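Local coordinates for putative endo-1,4-beta-xylanase (Bacteroides thetaiotaomicron VPI-5482, PDB 5MSX), which probably hydrolyses O-glycosyl bonds as a calcium-binding family 43 glycoside hydrolase, an arabinofuranosidase-type enzyme linked to the breakdown of plant pectin, at residues 213-218 with 226-231; 222-227 with 243-248; 330-335 with 367-372. All blocks are in the same frame, centred on the assembly; numbering follows the deposited sequence.

Contact 1 (213-218 with 226-231)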
loop_
_atom_site.group_PDB
_atom_site.type_symbol
_atom_site.label_atom_id
_atom_site.label_comp_id
_atom_site.label_asym_id
_atom_site.label_seq_id
_atom_site.Cartn_x
_atom_site.Cartn_y
_atom_site.Cartn_z
ATOM N N TYR C 213 15.882 -15.822 13.949
ATOM C CA TYR C 213 15.786 -16.595 12.726
ATOM C C TYR C 213 15.934 -18.083 13.057
ATOM O O TYR C 213 17.018 -18.546 13.386
ATOM C CB TYR C 213 16.874 -16.175 11.709
ATOM C CG TYR C 213 16.795 -16.987 10.468
ATOM C CD1 TYR C 213 15.756 -16.803 9.601
ATOM C CD2 TYR C 213 17.728 -17.987 10.188
ATOM C CE1 TYR C 213 15.603 -17.598 8.496
ATOM C CE2 TYR C 213 17.600 -18.784 9.060
ATOM C CZ TYR C 213 16.528 -18.599 8.226
ATOM O OH TYR C 213 16.351 -19.339 7.083
ATOM N N LEU C 214 14.834 -18.809 12.940
ATOM C CA LEU C 214 14.779 -20.250 13.184
ATOM C C LEU C 214 14.701 -20.937 11.841
ATOM O O LEU C 214 13.941 -20.497 10.972
ATOM C CB LEU C 214 13.505 -20.623 13.993
ATOM C CG LEU C 214 13.422 -20.276 15.488
ATOM C CD1 LEU C 214 13.607 -18.803 15.771
ATOM C CD2 LEU C 214 12.071 -20.744 16.015
ATOM N N TYR C 215 15.443 -22.030 11.696
ATOM C CA TYR C 215 15.557 -22.737 10.433
ATOM C C TYR C 215 15.610 -24.257 10.695
ATOM O O TYR C 215 16.156 -24.700 11.706
ATOM C CB TYR C 215 16.800 -22.218 9.691
ATOM C CG TYR C 215 18.122 -22.453 10.406
ATOM C CD1 TYR C 215 18.560 -21.598 11.406
ATOM C CD2 TYR C 215 18.930 -23.535 10.073
ATOM C CE1 TYR C 215 19.748 -21.834 12.079
ATOM C CE2 TYR C 215 20.137 -23.774 10.735
ATOM C CZ TYR C 215 20.539 -22.933 11.727
ATOM O OH TYR C 215 21.722 -23.193 12.383
ATOM N N THR C 216 15.017 -25.048 9.816
ATOM C CA THR C 216 15.085 -26.513 9.962
ATOM C C THR C 216 16.391 -27.071 9.472
ATOM O O THR C 216 17.076 -26.462 8.631
ATOM C CB THR C 216 13.947 -27.292 9.234
ATOM O OG1 THR C 216 14.130 -27.287 7.790
ATOM C CG2 THR C 216 12.611 -26.753 9.630
ATOM N N ILE C 217 16.744 -28.200 10.082
ATOM C CA ILE C 217 17.836 -29.074 9.696
ATOM C C ILE C 217 17.272 -30.522 9.628
ATOM O O ILE C 217 16.389 -30.867 10.411
ATOM C CB ILE C 217 18.947 -28.937 10.756
ATOM C CG1 ILE C 217 19.669 -27.592 10.598
ATOM C CG2 ILE C 217 19.935 -30.078 10.729
ATOM C CD1 ILE C 217 20.038 -27.242 9.171
ATOM N N GLY C 218 17.789 -31.354 8.715
ATOM C CA GLY C 218 17.329 -32.740 8.566
ATOM C C GLY C 218 15.974 -32.828 7.906
ATOM O O GLY C 218 15.483 -31.879 7.287
ATOM N N ALA C 226 16.875 -25.271 14.519
ATOM C CA ALA C 226 17.973 -24.522 15.104
ATOM C C ALA C 226 17.690 -23.041 14.915
ATOM O O ALA C 226 16.696 -22.672 14.255
ATOM C CB ALA C 226 19.273 -24.920 14.440
ATOM N N TYR C 227 18.512 -22.176 15.509
ATOM C CA TYR C 227 18.291 -20.736 15.368
ATOM C C TYR C 227 19.558 -19.917 15.580
ATOM O O TYR C 227 20.556 -20.413 16.078
ATOM C CB TYR C 227 17.163 -20.220 16.286
ATOM C CG TYR C 227 17.610 -19.909 17.674
ATOM C CD1 TYR C 227 17.984 -20.927 18.546
ATOM C CD2 TYR C 227 17.684 -18.594 18.140
ATOM C CE1 TYR C 227 18.389 -20.664 19.841
ATOM C CE2 TYR C 227 18.108 -18.323 19.438
ATOM C CZ TYR C 227 18.448 -19.369 20.285
ATOM O OH TYR C 227 18.857 -19.122 21.587
ATOM N N VAL C 228 19.472 -18.680 15.096
ATOM C CA VAL C 228 20.413 -17.601 15.316
ATOM C C VAL C 228 19.646 -16.314 15.667
ATOM O O VAL C 228 18.414 -16.219 15.475
ATOM C CB VAL C 228 21.320 -17.356 14.074
ATOM C CG1 VAL C 228 22.193 -18.565 13.820
ATOM C CG2 VAL C 228 20.529 -17.018 12.805
ATOM N N MET C 229 20.373 -15.339 16.200
ATOM C CA MET C 229 19.784 -14.085 16.719
ATOM C C MET C 229 20.547 -12.888 16.218
ATOM O O MET C 229 21.762 -12.972 16.037
ATOM C CB MET C 229 19.906 -14.004 18.222
ATOM C CG MET C 229 18.981 -14.881 18.981
ATOM S SD MET C 229 19.482 -14.886 20.719
ATOM C CE MET C 229 21.089 -15.625 20.696
ATOM N N SER C 230 19.840 -11.776 16.036
ATOM C CA SER C 230 20.496 -10.514 15.758
ATOM C C SER C 230 19.869 -9.385 16.531
ATOM O O SER C 230 18.647 -9.344 16.711
ATOM C CB SER C 230 20.396 -10.188 14.284
ATOM O OG SER C 230 20.905 -8.884 14.070
ATOM N N ARG C 231 20.724 -8.456 16.940
ATOM C CA ARG C 231 20.297 -7.176 17.471
ATOM C C ARG C 231 20.496 -6.048 16.479
ATOM O O ARG C 231 20.349 -4.906 16.863
ATOM C CB ARG C 231 21.089 -6.849 18.749
ATOM C CG ARG C 231 20.926 -7.875 19.842
ATOM C CD ARG C 231 21.931 -7.673 20.954
ATOM N NE ARG C 231 21.258 -7.835 22.228
ATOM C CZ ARG C 231 21.174 -8.961 22.936
ATOM N NH1 ARG C 231 21.749 -10.096 22.521
ATOM N NH2 ARG C 231 20.502 -8.943 24.094
HETATM O O HOH W 1 22.184 -22.225 14.904
#
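The ring of Y215 lies across the neighbouring strand with A226 under one face: CB of A226 sits 4.0 Å from the ring centroid, 28° off its normal, a CH-pi contact. The group gets there because CG of Y215 stands between its backbone N and carbonyl carbon (chi1 62°), which swings the ring over the partner chain instead of along its own. The ring's edge, near its plane, faces V228 N, and its hydroxyl gives a hydrogen bond to a water, 2.7 Å from OH, that donates to Y227 O. On the same face of the sheet Y213 and V228 run side by side and point the same way, Y213 CB meeting V228 CG2 at 3.9 Å; that methyl also meets the edge of the Y213 ring at CD2 before the phenol leads off. These pairs belong to a beta hairpin, strands 210-217 and 224-230, part of a four-stranded antiparallel sheet consistent with a blade of the five-bladed beta-propeller of family 43. Two hydrogen-bonded pairs, Y213 with V228 and Y215 with A226, flank the non-hydrogen-bonded pair L214 with Y227, where Y227 CA also approaches Y213 O at 3.2 Å. Here the side chains emerge on the other face and slant past each other, L214 CG resting 3.8 Å from Y227 CB. The phenol of Y227 continues away from L214 to the backbone N of I301.

Contact 2 (222-227 with 243-248). With EDO (1,2-ethanediol), chain B.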
loop_
_atom_site.group_PDB
_atom_site.type_symbol
_atom_site.label_atom_id
_atom_site.label_comp_id
_atom_site.label_asym_id
_atom_site.label_seq_id
_atom_site.Cartn_x
_atom_site.Cartn_y
_atom_site.Cartn_z
ATOM N N LYS C 222 14.566 -37.200 11.574
ATOM C CA LYS C 222 15.716 -36.336 11.957
ATOM C C LYS C 222 15.474 -34.825 11.881
ATOM O O LYS C 222 16.375 -34.064 12.133
ATOM C CB LYS C 222 16.978 -36.695 11.169
ATOM C CG LYS C 222 17.416 -38.147 11.288
ATOM C CD LYS C 222 18.001 -38.477 12.655
ATOM C CE LYS C 222 18.149 -39.987 12.841
ATOM N NZ LYS C 222 18.859 -40.324 14.113
ATOM N N TYR C 223 14.263 -34.388 11.551
ATOM C CA TYR C 223 13.905 -32.959 11.549
ATOM C C TYR C 223 14.255 -32.313 12.907
ATOM O O TYR C 223 13.967 -32.896 13.967
ATOM C CB TYR C 223 12.415 -32.806 11.309
ATOM C CG TYR C 223 11.942 -32.106 10.063
ATOM C CD1 TYR C 223 12.620 -30.984 9.550
ATOM C CD2 TYR C 223 10.746 -32.477 9.456
ATOM C CE1 TYR C 223 12.137 -30.297 8.443
ATOM C CE2 TYR C 223 10.243 -31.770 8.349
ATOM C CZ TYR C 223 10.950 -30.679 7.862
ATOM O OH TYR C 223 10.502 -29.955 6.799
ATOM N N GLN C 224 14.953 -31.181 12.861
ATOM C CA GLN C 224 15.220 -30.337 14.018
ATOM C C GLN C 224 15.044 -28.864 13.620
ATOM O O GLN C 224 15.148 -28.497 12.423
ATOM C CB GLN C 224 16.635 -30.523 14.524
ATOM C CG GLN C 224 17.001 -31.949 14.890
ATOM C CD GLN C 224 18.483 -32.095 15.228
ATOM O OE1 GLN C 224 19.322 -31.855 14.404
ATOM N NE2 GLN C 224 18.786 -32.459 16.444
ATOM N N TYR C 225 14.756 -28.035 14.612
ATOM C CA TYR C 225 14.880 -26.579 14.443
ATOM C C TYR C 225 16.111 -26.123 15.202
ATOM O O TYR C 225 16.354 -26.513 16.360
ATOM C CB TYR C 225 13.626 -25.821 14.916
ATOM C CG TYR C 225 12.624 -25.465 13.852
ATOM C CD1 TYR C 225 12.860 -24.419 12.973
ATOM C CD2 TYR C 225 11.420 -26.179 13.705
ATOM C CE1 TYR C 225 11.940 -24.072 11.983
ATOM C CE2 TYR C 225 10.493 -25.844 12.715
ATOM C CZ TYR C 225 10.758 -24.767 11.859
ATOM O OH TYR C 225 9.865 -24.402 10.863
ATOM N N ALA C 226 16.875 -25.271 14.519
ATOM C CA ALA C 226 17.973 -24.522 15.104
ATOM C C ALA C 226 17.690 -23.041 14.915
ATOM O O ALA C 226 16.696 -22.672 14.255
ATOM C CB ALA C 226 19.273 -24.920 14.440
ATOM N N TYR C 227 18.512 -22.176 15.509
ATOM C CA TYR C 227 18.291 -20.736 15.368
ATOM C C TYR C 227 19.558 -19.917 15.580
ATOM O O TYR C 227 20.556 -20.413 16.078
ATOM C CB TYR C 227 17.163 -20.220 16.286
ATOM C CG TYR C 227 17.610 -19.909 17.674
ATOM C CD1 TYR C 227 17.984 -20.927 18.546
ATOM C CD2 TYR C 227 17.684 -18.594 18.140
ATOM C CE1 TYR C 227 18.389 -20.664 19.841
ATOM C CE2 TYR C 227 18.108 -18.323 19.438
ATOM C CZ TYR C 227 18.448 -19.369 20.285
ATOM O OH TYR C 227 18.857 -19.122 21.587
ATOM N N GLN C 243 23.563 -23.216 22.828
ATOM C CA GLN C 243 22.386 -24.072 22.887
ATOM C C GLN C 243 21.420 -23.628 21.767
ATOM O O GLN C 243 20.365 -23.012 22.016
ATOM C CB GLN C 243 21.788 -23.912 24.289
ATOM C CG GLN C 243 20.651 -24.821 24.663
ATOM C CD GLN C 243 20.234 -24.620 26.131
ATOM O OE1 GLN C 243 19.899 -23.510 26.546
ATOM N NE2 GLN C 243 20.242 -25.692 26.906
ATOM N N ASP C 244 21.810 -23.916 20.526
ATOM C CA ASP C 244 21.095 -23.461 19.318
ATOM C C ASP C 244 20.028 -24.451 18.750
ATOM O O ASP C 244 19.275 -24.080 17.858
ATOM C CB ASP C 244 22.098 -23.023 18.214
ATOM C CG ASP C 244 22.852 -24.212 17.567
ATOM O OD1 ASP C 244 23.087 -25.229 18.267
ATOM O OD2 ASP C 244 23.186 -24.132 16.358
ATOM N N ILE C 245 19.960 -25.681 19.262
ATOM C CA ILE C 245 18.947 -26.639 18.824
ATOM C C ILE C 245 17.729 -26.501 19.732
ATOM O O ILE C 245 17.779 -26.808 20.905
ATOM C CB ILE C 245 19.440 -28.087 18.857
ATOM C CG1 ILE C 245 20.634 -28.283 17.901
ATOM C CG2 ILE C 245 18.320 -29.042 18.487
ATOM C CD1 ILE C 245 20.298 -28.442 16.441
ATOM N N ILE C 246 16.626 -26.051 19.170
ATOM C CA ILE C 246 15.460 -25.787 19.985
ATOM C C ILE C 246 14.359 -26.841 19.887
ATOM O O ILE C 246 13.536 -26.870 20.760
ATOM C CB ILE C 246 14.924 -24.363 19.825
ATOM C CG1 ILE C 246 14.460 -24.086 18.410
ATOM C CG2 ILE C 246 15.994 -23.354 20.250
ATOM C CD1 ILE C 246 14.098 -22.636 18.195
ATOM N N SER C 247 14.343 -27.675 18.851
ATOM C CA SER C 247 13.434 -28.818 18.786
ATOM C C SER C 247 14.151 -29.972 18.166
ATOM O O SER C 247 14.920 -29.786 17.227
ATOM C CB SER C 247 12.142 -28.517 18.026
ATOM O OG SER C 247 12.336 -28.415 16.635
ATOM N N THR C 248 13.942 -31.156 18.728
ATOM C CA THR C 248 14.599 -32.375 18.274
ATOM C C THR C 248 13.819 -33.587 18.790
ATOM O O THR C 248 13.054 -33.460 19.739
ATOM C CB THR C 248 16.081 -32.432 18.739
ATOM O OG1 THR C 248 16.736 -33.508 18.068
ATOM C CG2 THR C 248 16.219 -32.648 20.279
HETATM C C1 EDO B . 23.579 -28.557 21.321
HETATM O O1 EDO B . 23.797 -28.093 22.650
HETATM C C2 EDO B . 22.866 -27.464 20.564
HETATM O O2 EDO B . 21.644 -27.077 21.213
HETATM O O HOH W 2 15.155 -34.922 15.477
HETATM O O HOH W 3 19.279 -20.955 23.211
HETATM O O HOH W 1 22.184 -22.225 14.904
#
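The ring of Y225 meets S247 edge-on: OG, in the ring plane and 3.8 Å from Y225 CD2, takes a weak bond from Y225 N and has a second partner in P258 O. The ring of Y227 is approached at its edge, by the carbonyl oxygens of D244 and Q243 near its plane, and an in-plane water joins Y227 OH to Q243 O while OH keeps its bond with I301 N. I246 comes at this ring obliquely, its side chain at about a right angle to the tyrosine and its CG2 3.6 Å from Y227 CD1. The third flat group, the amide of Q224, lies alongside T248, both side chains pointing the same way. Its NE2 donates to T248 OG1 at 2.8 Å, nearly straight at 162° and close to the amide plane. The threonine hydroxyl is set for this by standing opposite its backbone N (chi1 -169°).

I246 and S247 both face Y225, a classic beta bulge. Y225 O takes the N-H of I246 at 2.9 Å and, more weakly, that of S247, while Y225 N donates to S247 O at 3.2 Å. Beyond the bulge D244 O receives a weak bond from Y227 N. OD1 of D244 forms a salt bridge with R195, and a water donates to OD2 and Y227 O. A 1,2-ethanediol, probably from the crystallisation liquor, accepts the N-H of I245 through O2 at 2.9 Å.

Y223 OH makes a weak hydrogen bond with E200, the predicted proton donor. The weakly bonded strand 245-247 lies at the edge of a four-stranded antiparallel sheet, with strand 224-230 between it and strand 210-217. Within the sheet I246 packs on L214; outside it, S247 touches F274 of strand 272-278, and Y225 OH bonds to G201 and G261.

Contact 3 (330-335 with 367-372)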
loop_
_atom_site.group_PDB
_atom_site.type_symbol
_atom_site.label_atom_id
_atom_site.label_comp_id
_atom_site.label_asym_id
_atom_site.label_seq_id
_atom_site.Cartn_x
_atom_site.Cartn_y
_atom_site.Cartn_z
ATOM N N ALA C 330 -18.969 -50.442 16.064
ATOM C CA ALA C 330 -19.045 -50.109 14.651
ATOM C C ALA C 330 -19.242 -51.333 13.782
ATOM O O ALA C 330 -19.191 -52.436 14.263
ATOM C CB ALA C 330 -17.775 -49.371 14.234
ATOM N N SER C 331 -19.474 -51.103 12.497
ATOM C CA SER C 331 -19.603 -52.159 11.501
ATOM C C SER C 331 -18.319 -52.934 11.250
ATOM O O SER C 331 -18.367 -54.106 10.913
ATOM C CB SER C 331 -20.081 -51.561 10.176
ATOM O OG SER C 331 -19.151 -50.645 9.624
ATOM N N SER C 332 -17.178 -52.254 11.361
ATOM C CA SER C 332 -15.881 -52.889 11.261
ATOM C C SER C 332 -14.802 -51.985 11.849
ATOM O O SER C 332 -15.052 -50.816 12.206
ATOM C CB SER C 332 -15.542 -53.209 9.807
ATOM O OG SER C 332 -15.288 -52.036 9.067
ATOM N N ILE C 333 -13.608 -52.561 11.960
ATOM C CA ILE C 333 -12.425 -51.896 12.484
ATOM C C ILE C 333 -11.278 -52.282 11.567
ATOM O O ILE C 333 -11.068 -53.485 11.316
ATOM C CB ILE C 333 -12.120 -52.334 13.929
ATOM C CG1 ILE C 333 -13.328 -52.043 14.837
ATOM C CG2 ILE C 333 -10.859 -51.649 14.446
ATOM C CD1 ILE C 333 -13.253 -52.686 16.199
ATOM N N GLU C 334 -10.557 -51.279 11.040
ATOM C CA GLU C 334 -9.377 -51.547 10.256
ATOM C C GLU C 334 -8.306 -52.213 11.121
ATOM O O GLU C 334 -8.152 -51.905 12.303
ATOM C CB GLU C 334 -8.818 -50.266 9.593
ATOM C CG GLU C 334 -7.716 -50.510 8.555
ATOM C CD GLU C 334 -8.114 -51.546 7.483
ATOM O OE1 GLU C 334 -8.579 -51.140 6.400
ATOM O OE2 GLU C 334 -7.984 -52.780 7.717
ATOM N N VAL C 335 -7.571 -53.129 10.508
ATOM C CA VAL C 335 -6.431 -53.809 11.154
ATOM C C VAL C 335 -5.309 -52.794 11.535
ATOM O O VAL C 335 -5.139 -51.804 10.828
ATOM C CB VAL C 335 -5.907 -54.931 10.203
ATOM C CG1 VAL C 335 -5.237 -54.353 8.950
ATOM C CG2 VAL C 335 -4.967 -55.878 10.919
ATOM N N TRP C 367 -11.136 -43.659 14.774
ATOM C CA TRP C 367 -11.761 -44.895 14.254
ATOM C C TRP C 367 -11.577 -44.899 12.765
ATOM O O TRP C 367 -11.669 -43.847 12.127
ATOM C CB TRP C 367 -13.254 -44.966 14.586
ATOM C CG TRP C 367 -14.026 -46.016 13.813
ATOM C CD1 TRP C 367 -13.889 -47.369 13.911
ATOM C CD2 TRP C 367 -15.036 -45.789 12.828
ATOM N NE1 TRP C 367 -14.746 -48.005 13.048
ATOM C CE2 TRP C 367 -15.479 -47.065 12.382
ATOM C CE3 TRP C 367 -15.645 -44.634 12.299
ATOM C CZ2 TRP C 367 -16.489 -47.227 11.406
ATOM C CZ3 TRP C 367 -16.661 -44.791 11.302
ATOM C CH2 TRP C 367 -17.058 -46.088 10.871
ATOM N N MET C 368 -11.305 -46.071 12.203
ATOM C CA MET C 368 -11.376 -46.295 10.771
ATOM C C MET C 368 -12.054 -47.640 10.501
ATOM O O MET C 368 -11.684 -48.668 11.092
ATOM C CB MET C 368 -9.982 -46.313 10.139
ATOM C CG MET C 368 -9.234 -44.982 10.191
ATOM S SD MET C 368 -9.854 -43.826 8.971
ATOM C CE MET C 368 -9.314 -44.550 7.439
ATOM N N ALA C 369 -13.046 -47.628 9.610
ATOM C CA ALA C 369 -13.662 -48.853 9.094
ATOM C C ALA C 369 -12.640 -49.656 8.285
ATOM O O ALA C 369 -11.702 -49.073 7.691
ATOM C CB ALA C 369 -14.859 -48.504 8.209
ATOM N N ALA C 370 -12.824 -50.982 8.235
ATOM C CA ALA C 370 -11.959 -51.834 7.417
ATOM C C ALA C 370 -12.108 -51.499 5.930
ATOM O O ALA C 370 -13.177 -51.067 5.479
ATOM C CB ALA C 370 -12.238 -53.305 7.666
ATOM N N ALA C 371 -11.013 -51.663 5.191
ATOM C CA ALA C 371 -10.991 -51.449 3.743
ATOM C C ALA C 371 -12.146 -52.157 3.015
ATOM O O ALA C 371 -12.779 -51.536 2.166
ATOM C CB ALA C 371 -9.648 -51.894 3.163
ATOM N N GLU C 372 -12.437 -53.409 3.398
ATOM C CA GLU C 372 -13.481 -54.238 2.766
ATOM C C GLU C 372 -14.889 -53.753 3.065
ATOM O O GLU C 372 -15.828 -54.109 2.350
ATOM C CB GLU C 372 -13.386 -55.692 3.237
#
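E334 lies against the backbone of M368 to A371. Its CB rests against two carbonyl oxygens, M368 O and A369 O, the first 3.6 Å away. Its own N-H donates to M368 O at 2.8 Å. CG stands opposite the backbone N (chi1 -170°) and the chain then bends at chi2 (52°), carrying the carboxylate back over A370 and A371. There OE1 accepts the N-H of A371 at 2.8 Å from above the carboxylate plane, and OE2 takes the N-H of V335 on its anti lone pair. Replacing E334 by an alanine removes both acceptors and is likely to leave the amides of A371 and V335 without these partners, letting the chain at A370 and A371 shift.

S332 makes two further links: OG receives A370 N at 2.8 Å and also bonds to D373, and its carbonyl oxygen accepts a hydrogen bond from W367 NE1, 3.0 Å, in the indole plane and nearly straight (165°). A330 CB touches the same indole obliquely. The contact ties the loop between strands 325-330 and 337-339 to strand 367-368 and the loop that follows it, part of the beta-sandwich of an F5/8 type C (discoidin-like) domain, near its calcium site.

Overall arrangement
Contacts 1 and 2 are neighbours, their centres about 8 Å apart, and both use strand 224-230: contact 1 pairs it with the strand before, contact 2 with the strand after. Together they join three successive strands of one antiparallel sheet, consistent with a blade of the family 43 beta-propeller, close to the predicted proton donor E200. They share A226, Y227 and a bridging water. Contact 3 comes later in the chain and belongs to a different part of the molecule, its centre about 44 Å from that of contact 1 and about 38 Å from that of contact 2. The example thus separates packing beside the probable catalytic centre from packing in the C-terminal calcium-binding F5/8 type C domain.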